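NADPH-flavin oxidoreductase (Vibrio harveyi, PDB 1BKJ) catalyses the NADPH-dependent reduction of FMN to FMNH2, supplying luciferase with reduced flavin for bioluminescence. Local coordinates at residues A[74-79]-A[130-135]; A[58-63]-A[140-145]; A[67-72]-A[154-159]. One frame throughout, in Å; residues are numbered along the deposited sequence.

Interaction 1: A[74-79]-A[130-135]; sequences AEFLVF and GGLRNS. With FMN (flavin mononucleotide), chain D.
Leu132 touches Phe76 and Val78 through a single methyl group, and all three residues are buried. Leu132 CD1 lies 4.0 Å from Phe76 CZ, at the rim of the ring and close to its plane. The same CD1 is 4.1 Å from Val78 CG1, which adds a second apolar neighbour. Phe76 and Leu132 approach from opposite directions, the ring carried toward the turn by a CG that is trans to the backbone N (chi1 -171°). Leu60 of helix 54-63 packs on both of them.

The strand here belongs to the antiparallel sheet of the nitroreductase fold and starts with a classic beta bulge, Ala74 and Glu75 both facing Leu157. Residues 131-134, which meet the strand at Phe76 and Val78 through Leu132, form a 3-10 turn between strand 125-129 and helix 136-142.

At the start of this turn two backbone N-H groups bond to the flavin. Gly130 N donates to FMN N5 at 3.0 Å in a fairly straight bond (162°), with a weak second bond to FMN O4. Gly131 N also reaches FMN O4, at 3.3 Å. Among the charged groups, Arg133 NE forms a salt bridge with Glu99 of the second subunit, and Glu75 OE1 forms one with Arg50 NE.

Interaction 2: A[58-63]-A[140-145]; sequences NELAQF and DELLGL
Asp140 OD2 is gripped by two groups, a salt bridge from Lys235 NZ and a hydrogen bond with Tyr231 OH, and the side chain of Leu142, two residues further along the helix, meets Glu59, Leu60 and Phe63. The meeting itself is apolar. Leu142 CD2 sits among three side chains of helix 54-63: it is 3.9 Å from Glu59 CB, 4.1 Å from Leu60 CG and 4.0 Å from Phe63 CE2. The phenylalanine offers its edge, with the methyl near the plane of the ring. The other methyl, Leu142 CD1, lies against the carboxylate end of Glu59, 3.9 Å from Glu59 OE2, so the carboxylate borders the contact on its more exposed side. Both branches can reach the neighbouring helix because Leu142 CG is trans to its own backbone N (chi1 -175°). Glu59, by contrast, has CG beside the backbone N and then runs out extended, crossing the leucine at a slant.

Just after this leucine and Leu143, Gly144 takes a positive phi of 65° and closes a Schellman motif: Leu145 N bonds to Asp140 O at 3.1 Å, and Gly144 N to Glu141 O. Nearby, Leu142 O accepts from Lys56 NZ, a polar tie to the same helix that its side chain packs against.

Leu60 also packs on Val51 and on Val139 of helix 136-142, which Phe63 touches too, so more than one turn of that helix lies against helix 54-63. Leu143 packs on Val78 of strand 75-82 and on Asn179 of the second subunit, to which it also bonds through its backbone. The contact thus joins helix 54-63 to helix 136-142, with Leu143 linking the latter region to the sheet and to the dimer partner.

Interaction 3: A[67-72]-A[154-159]; sequences QAYVES and GMCLGH. With FMN (flavin mononucleotide), chain D.
Cys156 points from its strand toward the turn of helix that carries Tyr69 and Val70. Its CB is 4.1 Å from Tyr69 O. One bond further, with SG beside the backbone N (chi1 -64°), the sulfur comes to 3.3 Å from that same carbonyl oxygen. SG is also 3.8 Å from Val70 CA and 4.0 Å from Val70 CG2, and it meets the tyrosine ring at its edge, near the ring plane. The thiol is thus buried against backbone and side chain of both residues.

From segment 67-72 the flavin is held at its pyrimidine side. The Gln67 amide faces FMN N3 and O4: FMN N3 donates to Gln67 OE1 at 2.8 Å in a nearly straight bond (172°), while Gln67 NE2 donates to FMN O4 at 3.2 Å. This pairing of one acceptor and one donor fixes which way round the amide lies, and Ala64 O takes a further bond from NE2. Tyr69 OH approaches FMN O2 to 3.0 Å.

Around the contact, Cys156 packs on Val127 and Ile129 of strand 125-129 and on Phe76 of strand 75-82, the two neighbours of its strand in the sheet. Helix 69-72 lies over this face, with Val70 also on Phe76, whereas Met155 and Leu157 pack on helix 98-121.

All three contacts gather round the four-stranded antiparallel sheet. The centre of interaction 1 is 8 Å from that of interaction 2 and 9 Å from that of interaction 3; interactions 2 and 3 lie 14 Å apart. Along the chain, interaction 1 is nested inside the loops closed by the other two, whose segments alternate. Strands 75-82 and 149-158, used by interactions 1 and 3, are neighbours in the sheet, and helix 54-63 of interaction 2 is followed by helix 69-72 of interaction 3. Interactions 1 and 3 both bond to FMN O4, one through backbone N-H groups and the other through the Gln67 amide, so they meet on one flavin atom.

Interaction 1: A[74-79]-A[130-135]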
loop_
_atom_site.group_PDB
_atom_site.type_symbol
_atom_site.label_atom_id
_atom_site.label_comp_id
_atom_site.label_asym_id
_atom_site.label_seq_id
_atom_site.Cartn_x
_atom_site.Cartn_y
_atom_site.Cartn_z
ATOM N N ALA A 74 -4.966 10.449 -19.782
ATOM C CA ALA A 74 -4.900 9.485 -20.885
ATOM C C ALA A 74 -5.427 8.120 -20.420
ATOM O O ALA A 74 -6.116 7.436 -21.169
ATOM C CB ALA A 74 -3.467 9.369 -21.408
ATOM N N GLU A 75 -5.123 7.753 -19.172
ATOM C CA GLU A 75 -5.580 6.495 -18.568
ATOM C C GLU A 75 -6.090 6.690 -17.126
ATOM O O GLU A 75 -5.511 7.463 -16.363
ATOM C CB GLU A 75 -4.451 5.437 -18.538
ATOM C CG GLU A 75 -4.008 4.844 -19.890
ATOM C CD GLU A 75 -5.108 4.103 -20.635
ATOM O OE1 GLU A 75 -5.834 3.303 -20.004
ATOM O OE2 GLU A 75 -5.234 4.308 -21.863
ATOM N N PHE A 76 -7.189 6.022 -16.776
ATOM C CA PHE A 76 -7.708 6.070 -15.416
ATOM C C PHE A 76 -7.928 4.636 -14.947
ATOM O O PHE A 76 -8.764 3.917 -15.496
ATOM C CB PHE A 76 -8.995 6.894 -15.294
ATOM C CG PHE A 76 -9.434 7.136 -13.861
ATOM C CD1 PHE A 76 -8.656 7.940 -12.996
ATOM C CD2 PHE A 76 -10.601 6.522 -13.351
ATOM C CE1 PHE A 76 -9.021 8.129 -11.639
ATOM C CE2 PHE A 76 -10.983 6.704 -11.987
ATOM C CZ PHE A 76 -10.184 7.511 -11.137
ATOM N N LEU A 77 -7.157 4.247 -13.928
ATOM C CA LEU A 77 -7.189 2.907 -13.329
ATOM C C LEU A 77 -7.815 2.955 -11.934
ATOM O O LEU A 77 -7.483 3.838 -11.145
ATOM C CB LEU A 77 -5.764 2.365 -13.200
ATOM C CG LEU A 77 -4.821 2.349 -14.401
ATOM C CD1 LEU A 77 -3.483 1.810 -13.952
ATOM C CD2 LEU A 77 -5.398 1.509 -15.547
ATOM N N VAL A 78 -8.737 2.032 -11.638
ATOM C CA VAL A 78 -9.390 1.975 -10.331
ATOM C C VAL A 78 -8.941 0.687 -9.634
ATOM O O VAL A 78 -9.137 -0.406 -10.164
ATOM C CB VAL A 78 -10.941 2.008 -10.442
ATOM C CG1 VAL A 78 -11.575 2.146 -9.060
ATOM C CG2 VAL A 78 -11.417 3.154 -11.334
ATOM N N PHE A 79 -8.330 0.837 -8.455
ATOM C CA PHE A 79 -7.820 -0.289 -7.674
ATOM C C PHE A 79 -8.842 -0.754 -6.685
ATOM O O PHE A 79 -9.341 0.031 -5.880
ATOM C CB PHE A 79 -6.526 0.091 -6.977
ATOM C CG PHE A 79 -5.367 0.220 -7.910
ATOM C CD1 PHE A 79 -5.222 1.359 -8.733
ATOM C CD2 PHE A 79 -4.443 -0.829 -8.025
ATOM C CE1 PHE A 79 -4.164 1.445 -9.675
ATOM C CE2 PHE A 79 -3.385 -0.762 -8.954
ATOM C CZ PHE A 79 -3.242 0.380 -9.787
ATOM N N GLY A 130 -8.129 9.252 -4.134
ATOM C CA GLY A 130 -8.831 8.631 -3.023
ATOM C C GLY A 130 -10.210 9.234 -2.824
ATOM O O GLY A 130 -11.021 8.700 -2.061
ATOM N N GLY A 131 -10.474 10.329 -3.547
ATOM C CA GLY A 131 -11.747 11.032 -3.500
ATOM C C GLY A 131 -12.957 10.195 -3.879
ATOM O O GLY A 131 -14.066 10.517 -3.469
ATOM N N LEU A 132 -12.736 9.117 -4.635
ATOM C CA LEU A 132 -13.789 8.187 -5.048
ATOM C C LEU A 132 -14.526 7.557 -3.871
ATOM O O LEU A 132 -15.704 7.209 -3.990
ATOM C CB LEU A 132 -13.197 7.054 -5.902
ATOM C CG LEU A 132 -12.718 7.373 -7.322
ATOM C CD1 LEU A 132 -12.174 6.100 -7.976
ATOM C CD2 LEU A 132 -13.864 7.956 -8.137
ATOM N N ARG A 133 -13.833 7.439 -2.734
ATOM C CA ARG A 133 -14.396 6.840 -1.504
ATOM C C ARG A 133 -15.527 7.644 -0.854
ATOM O O ARG A 133 -16.373 7.076 -0.154
ATOM C CB ARG A 133 -13.303 6.523 -0.470
ATOM C CG ARG A 133 -12.401 5.354 -0.870
ATOM C CD ARG A 133 -11.647 4.745 0.326
ATOM N NE ARG A 133 -10.884 5.725 1.089
ATOM C CZ ARG A 133 -9.677 6.187 0.772
ATOM N NH1 ARG A 133 -9.037 5.771 -0.317
ATOM N NH2 ARG A 133 -9.118 7.109 1.537
ATOM N N ASN A 134 -15.592 8.942 -1.157
ATOM C CA ASN A 134 -16.653 9.794 -0.620
ATOM C C ASN A 134 -18.027 9.483 -1.278
ATOM O O ASN A 134 -19.082 9.764 -0.709
ATOM C CB ASN A 134 -16.259 11.277 -0.719
ATOM C CG ASN A 134 -16.993 12.139 0.296
ATOM O OD1 ASN A 134 -17.068 11.794 1.486
ATOM N ND2 ASN A 134 -17.588 13.235 -0.172
ATOM N N SER A 135 -17.979 8.824 -2.438
ATOM C CA SER A 135 -19.154 8.381 -3.200
ATOM C C SER A 135 -18.948 6.889 -3.520
ATOM O O SER A 135 -19.271 6.429 -4.619
ATOM C CB SER A 135 -19.266 9.172 -4.504
ATOM O OG SER A 135 -19.659 10.512 -4.265
HETATM N N1 FMN D . -4.528 14.096 -4.903
HETATM C C2 FMN D . -5.590 14.700 -5.536
HETATM O O2 FMN D . -5.556 15.778 -6.073
HETATM N N3 FMN D . -6.766 13.972 -5.423
HETATM C C4 FMN D . -7.008 12.848 -4.579
HETATM O O4 FMN D . -8.146 12.419 -4.514
HETATM C C4A FMN D . -5.849 12.364 -3.887
HETATM N N5 FMN D . -5.986 11.122 -3.278
HETATM C C5A FMN D . -4.856 10.427 -2.822
HETATM C C6 FMN D . -5.042 9.138 -2.357
HETATM C C7 FMN D . -3.948 8.377 -1.949
HETATM C C7M FMN D . -4.207 6.872 -1.640
HETATM C C8 FMN D . -2.644 8.950 -1.971
HETATM C C8M FMN D . -1.433 8.262 -1.431
HETATM C C9 FMN D . -2.450 10.226 -2.431
HETATM C C9A FMN D . -3.561 11.004 -2.884
HETATM N N10 FMN D . -3.432 12.317 -3.467
HETATM C C10 FMN D . -4.551 12.960 -4.056
HETATM C "C1'" FMN D . -2.211 12.858 -3.741
HETATM C "C2'" FMN D . -1.670 13.896 -2.786
HETATM O "O2'" FMN D . -2.469 14.831 -2.196
HETATM C "C3'" FMN D . -0.215 13.930 -2.570
HETATM O "O3'" FMN D . 0.463 12.702 -2.662
HETATM C "C4'" FMN D . 0.455 14.934 -1.672
HETATM O "O4'" FMN D . -0.245 16.083 -1.260
HETATM C "C5'" FMN D . 1.903 14.966 -1.547
HETATM O "O5'" FMN D . 2.296 15.625 -2.789
HETATM P P FMN D . 3.130 14.914 -3.995
HETATM O O1P FMN D . 4.441 14.686 -3.417
HETATM O O2P FMN D . 3.027 15.906 -5.094
HETATM O O3P FMN D . 2.534 13.588 -4.282
#

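Interaction 2: A[58-63]-A[140-145]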
loop_
_atom_site.group_PDB
_atom_site.type_symbol
_atom_site.label_atom_id
_atom_site.label_comp_id
_atom_site.label_asym_id
_atom_site.label_seq_id
_atom_site.Cartn_x
_atom_site.Cartn_y
_atom_site.Cartn_z
ATOM N N ASN A 58 -16.612 10.737 -17.068
ATOM C CA ASN A 58 -17.234 12.005 -16.706
ATOM C C ASN A 58 -17.958 11.826 -15.358
ATOM O O ASN A 58 -17.822 12.666 -14.448
ATOM C CB ASN A 58 -18.198 12.466 -17.815
ATOM N N GLU A 59 -18.611 10.669 -15.198
ATOM C CA GLU A 59 -19.333 10.336 -13.970
ATOM C C GLU A 59 -18.343 10.101 -12.818
ATOM O O GLU A 59 -18.608 10.527 -11.686
ATOM C CB GLU A 59 -20.236 9.108 -14.167
ATOM C CG GLU A 59 -21.425 9.341 -15.109
ATOM C CD GLU A 59 -22.303 8.096 -15.318
ATOM O OE1 GLU A 59 -23.230 7.886 -14.509
ATOM O OE2 GLU A 59 -22.084 7.334 -16.294
ATOM N N LEU A 60 -17.189 9.494 -13.122
ATOM C CA LEU A 60 -16.154 9.236 -12.109
ATOM C C LEU A 60 -15.455 10.505 -11.618
ATOM O O LEU A 60 -15.106 10.601 -10.439
ATOM C CB LEU A 60 -15.131 8.204 -12.586
ATOM C CG LEU A 60 -15.616 6.748 -12.560
ATOM C CD1 LEU A 60 -14.660 5.867 -13.312
ATOM C CD2 LEU A 60 -15.805 6.263 -11.141
ATOM N N ALA A 61 -15.316 11.500 -12.498
ATOM C CA ALA A 61 -14.704 12.782 -12.135
ATOM C C ALA A 61 -15.585 13.504 -11.127
ATOM O O ALA A 61 -15.087 14.075 -10.170
ATOM C CB ALA A 61 -14.474 13.648 -13.380
ATOM N N GLN A 62 -16.900 13.369 -11.300
ATOM C CA GLN A 62 -17.887 13.968 -10.412
ATOM C C GLN A 62 -17.886 13.222 -9.080
ATOM O O GLN A 62 -17.874 13.844 -8.013
ATOM C CB GLN A 62 -19.277 13.910 -11.053
ATOM C CG GLN A 62 -20.389 14.556 -10.250
ATOM C CD GLN A 62 -21.703 14.462 -10.959
ATOM O OE1 GLN A 62 -21.891 15.053 -12.030
ATOM N NE2 GLN A 62 -22.619 13.694 -10.393
ATOM N N PHE A 63 -17.825 11.891 -9.155
ATOM C CA PHE A 63 -17.820 11.052 -7.964
ATOM C C PHE A 63 -16.547 11.189 -7.146
ATOM O O PHE A 63 -16.528 10.828 -5.979
ATOM C CB PHE A 63 -18.078 9.591 -8.329
ATOM C CG PHE A 63 -19.516 9.281 -8.677
ATOM C CD1 PHE A 63 -20.576 10.042 -8.145
ATOM C CD2 PHE A 63 -19.817 8.224 -9.551
ATOM C CE1 PHE A 63 -21.924 9.761 -8.483
ATOM C CE2 PHE A 63 -21.159 7.925 -9.901
ATOM C CZ PHE A 63 -22.217 8.698 -9.366
ATOM N N ASP A 140 -19.046 1.984 -6.948
ATOM C CA ASP A 140 -19.137 0.517 -6.884
ATOM C C ASP A 140 -20.212 -0.028 -7.836
ATOM O O ASP A 140 -19.980 -1.017 -8.526
ATOM C CB ASP A 140 -19.430 0.109 -5.438
ATOM C CG ASP A 140 -19.420 -1.386 -5.222
ATOM O OD1 ASP A 140 -20.386 -2.055 -5.630
ATOM O OD2 ASP A 140 -18.468 -1.889 -4.592
ATOM N N GLU A 141 -21.364 0.639 -7.880
ATOM C CA GLU A 141 -22.468 0.246 -8.749
ATOM C C GLU A 141 -22.140 0.541 -10.211
ATOM O O GLU A 141 -22.439 -0.272 -11.091
ATOM C CB GLU A 141 -23.763 0.957 -8.334
ATOM N N LEU A 142 -21.464 1.669 -10.455
ATOM C CA LEU A 142 -21.076 2.099 -11.814
ATOM C C LEU A 142 -20.129 1.111 -12.484
ATOM O O LEU A 142 -20.286 0.790 -13.671
ATOM C CB LEU A 142 -20.436 3.503 -11.772
ATOM C CG LEU A 142 -20.058 4.217 -13.077
ATOM C CD1 LEU A 142 -21.271 4.334 -13.994
ATOM C CD2 LEU A 142 -19.513 5.586 -12.752
ATOM N N LEU A 143 -19.206 0.575 -11.683
ATOM C CA LEU A 143 -18.219 -0.394 -12.150
ATOM C C LEU A 143 -18.703 -1.847 -12.085
ATOM O O LEU A 143 -18.009 -2.754 -12.551
ATOM C CB LEU A 143 -16.893 -0.213 -11.394
ATOM C CG LEU A 143 -16.219 1.164 -11.531
ATOM C CD1 LEU A 143 -14.951 1.203 -10.729
ATOM C CD2 LEU A 143 -15.932 1.514 -12.986
ATOM N N GLY A 144 -19.886 -2.052 -11.495
ATOM C CA GLY A 144 -20.482 -3.376 -11.380
ATOM C C GLY A 144 -19.721 -4.355 -10.506
ATOM O O GLY A 144 -19.688 -5.555 -10.809
ATOM N N LEU A 145 -19.098 -3.838 -9.439
ATOM C CA LEU A 145 -18.320 -4.657 -8.511
ATOM C C LEU A 145 -19.236 -5.623 -7.754
ATOM O O LEU A 145 -20.240 -5.212 -7.187
ATOM C CB LEU A 145 -17.509 -3.783 -7.536
ATOM C CG LEU A 145 -16.494 -2.764 -8.081
ATOM C CD1 LEU A 145 -15.703 -2.170 -6.915
ATOM C CD2 LEU A 145 -15.542 -3.376 -9.119
#

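Interaction 3: A[67-72]-A[154-159]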
loop_
_atom_site.group_PDB
_atom_site.type_symbol
_atom_site.label_atom_id
_atom_site.label_comp_id
_atom_site.label_asym_id
_atom_site.label_seq_id
_atom_site.Cartn_x
_atom_site.Cartn_y
_atom_site.Cartn_z
ATOM N N GLN A 67 -13.019 16.420 -9.765
ATOM C CA GLN A 67 -11.585 16.507 -10.036
ATOM C C GLN A 67 -11.464 16.249 -11.539
ATOM O O GLN A 67 -11.534 15.103 -11.987
ATOM C CB GLN A 67 -10.813 15.487 -9.187
ATOM C CG GLN A 67 -10.960 15.727 -7.672
ATOM C CD GLN A 67 -9.987 14.912 -6.841
ATOM O OE1 GLN A 67 -8.787 15.012 -7.022
ATOM N NE2 GLN A 67 -10.507 14.112 -5.913
ATOM N N ALA A 68 -11.366 17.346 -12.299
ATOM C CA ALA A 68 -11.305 17.349 -13.766
ATOM C C ALA A 68 -10.267 16.452 -14.448
ATOM O O ALA A 68 -10.536 15.891 -15.517
ATOM C CB ALA A 68 -11.180 18.783 -14.276
ATOM N N TYR A 69 -9.114 16.279 -13.813
ATOM C CA TYR A 69 -8.054 15.441 -14.344
ATOM C C TYR A 69 -8.372 13.938 -14.408
ATOM O O TYR A 69 -7.623 13.162 -14.988
ATOM C CB TYR A 69 -6.738 15.710 -13.620
ATOM C CG TYR A 69 -6.868 16.067 -12.161
ATOM C CD1 TYR A 69 -7.129 17.400 -11.774
ATOM C CD2 TYR A 69 -6.743 15.082 -11.153
ATOM C CE1 TYR A 69 -7.261 17.753 -10.407
ATOM C CE2 TYR A 69 -6.877 15.420 -9.781
ATOM C CZ TYR A 69 -7.137 16.758 -9.421
ATOM O OH TYR A 69 -7.264 17.112 -8.099
ATOM N N VAL A 70 -9.509 13.541 -13.842
ATOM C CA VAL A 70 -9.956 12.152 -13.912
ATOM C C VAL A 70 -10.510 11.954 -15.327
ATOM O O VAL A 70 -10.371 10.877 -15.891
ATOM C CB VAL A 70 -11.018 11.853 -12.848
ATOM C CG1 VAL A 70 -11.681 10.490 -13.072
ATOM C CG2 VAL A 70 -10.400 11.921 -11.469
ATOM N N GLU A 71 -11.092 13.011 -15.904
ATOM C CA GLU A 71 -11.634 12.950 -17.265
ATOM C C GLU A 71 -10.567 13.235 -18.332
ATOM O O GLU A 71 -10.548 12.566 -19.367
ATOM C CB GLU A 71 -12.824 13.909 -17.428
ATOM N N SER A 72 -9.641 14.156 -18.055
ATOM C CA SER A 72 -8.605 14.535 -19.019
ATOM C C SER A 72 -7.368 13.638 -19.106
ATOM O O SER A 72 -6.619 13.701 -20.089
ATOM C CB SER A 72 -8.208 16.000 -18.829
ATOM O OG SER A 72 -7.551 16.198 -17.592
ATOM N N GLY A 154 -8.455 5.497 -7.188
ATOM C CA GLY A 154 -8.206 5.532 -8.612
ATOM C C GLY A 154 -6.801 6.064 -8.854
ATOM O O GLY A 154 -6.078 6.391 -7.900
ATOM N N MET A 155 -6.402 6.135 -10.121
ATOM C CA MET A 155 -5.093 6.657 -10.499
ATOM C C MET A 155 -5.155 7.256 -11.896
ATOM O O MET A 155 -5.594 6.596 -12.841
ATOM C CB MET A 155 -4.014 5.563 -10.452
ATOM C CG MET A 155 -2.606 6.085 -10.752
ATOM S SD MET A 155 -1.350 4.831 -10.681
ATOM C CE MET A 155 -1.117 4.735 -8.930
ATOM N N CYS A 156 -4.750 8.519 -11.999
ATOM C CA CYS A 156 -4.690 9.227 -13.276
ATOM C C CYS A 156 -3.273 9.083 -13.823
ATOM O O CYS A 156 -2.312 9.191 -13.070
ATOM C CB CYS A 156 -4.963 10.723 -13.103
ATOM S SG CYS A 156 -6.586 11.154 -12.522
ATOM N N LEU A 157 -3.151 8.778 -15.114
ATOM C CA LEU A 157 -1.852 8.654 -15.780
ATOM C C LEU A 157 -1.914 9.401 -17.117
ATOM O O LEU A 157 -2.969 9.451 -17.757
ATOM C CB LEU A 157 -1.464 7.177 -16.031
ATOM C CG LEU A 157 -1.203 6.199 -14.867
ATOM C CD1 LEU A 157 -0.937 4.799 -15.392
ATOM C CD2 LEU A 157 -0.052 6.700 -13.985
ATOM N N GLY A 158 -0.798 10.007 -17.509
ATOM C CA GLY A 158 -0.736 10.718 -18.778
ATOM C C GLY A 158 0.507 11.570 -18.908
ATOM O O GLY A 158 1.361 11.585 -18.022
ATOM N N HIS A 159 0.602 12.298 -20.012
ATOM C CA HIS A 159 1.744 13.178 -20.253
ATOM C C HIS A 159 1.518 14.518 -19.549
ATOM O O HIS A 159 0.484 15.151 -19.752
ATOM C CB HIS A 159 1.964 13.325 -21.747
ATOM C CG HIS A 159 2.417 12.056 -22.391
ATOM N ND1 HIS A 159 3.730 11.641 -22.364
ATOM C CD2 HIS A 159 1.731 11.111 -23.077
ATOM C CE1 HIS A 159 3.836 10.497 -23.014
ATOM N NE2 HIS A 159 2.639 10.153 -23.454
HETATM N N1 FMN D . -4.528 14.096 -4.903
HETATM C C2 FMN D . -5.590 14.700 -5.536
HETATM O O2 FMN D . -5.556 15.778 -6.073
HETATM N N3 FMN D . -6.766 13.972 -5.423
HETATM C C4 FMN D . -7.008 12.848 -4.579
HETATM O O4 FMN D . -8.146 12.419 -4.514
HETATM C C4A FMN D . -5.849 12.364 -3.887
HETATM N N5 FMN D . -5.986 11.122 -3.278
HETATM C C5A FMN D . -4.856 10.427 -2.822
HETATM C C6 FMN D . -5.042 9.138 -2.357
HETATM C C7 FMN D . -3.948 8.377 -1.949
HETATM C C7M FMN D . -4.207 6.872 -1.640
HETATM C C8 FMN D . -2.644 8.950 -1.971
HETATM C C8M FMN D . -1.433 8.262 -1.431
HETATM C C9 FMN D . -2.450 10.226 -2.431
HETATM C C9A FMN D . -3.561 11.004 -2.884
HETATM N N10 FMN D . -3.432 12.317 -3.467
HETATM C C10 FMN D . -4.551 12.960 -4.056
HETATM C "C1'" FMN D . -2.211 12.858 -3.741
HETATM C "C2'" FMN D . -1.670 13.896 -2.786
HETATM O "O2'" FMN D . -2.469 14.831 -2.196
HETATM C "C3'" FMN D . -0.215 13.930 -2.570
HETATM O "O3'" FMN D . 0.463 12.702 -2.662
HETATM C "C4'" FMN D . 0.455 14.934 -1.672
HETATM O "O4'" FMN D . -0.245 16.083 -1.260
HETATM C "C5'" FMN D . 1.903 14.966 -1.547
HETATM O "O5'" FMN D . 2.296 15.625 -2.789
HETATM P P FMN D . 3.130 14.914 -3.995
HETATM O O1P FMN D . 4.441 14.686 -3.417
HETATM O O2P FMN D . 3.027 15.906 -5.094
HETATM O O3P FMN D . 2.534 13.588 -4.282
#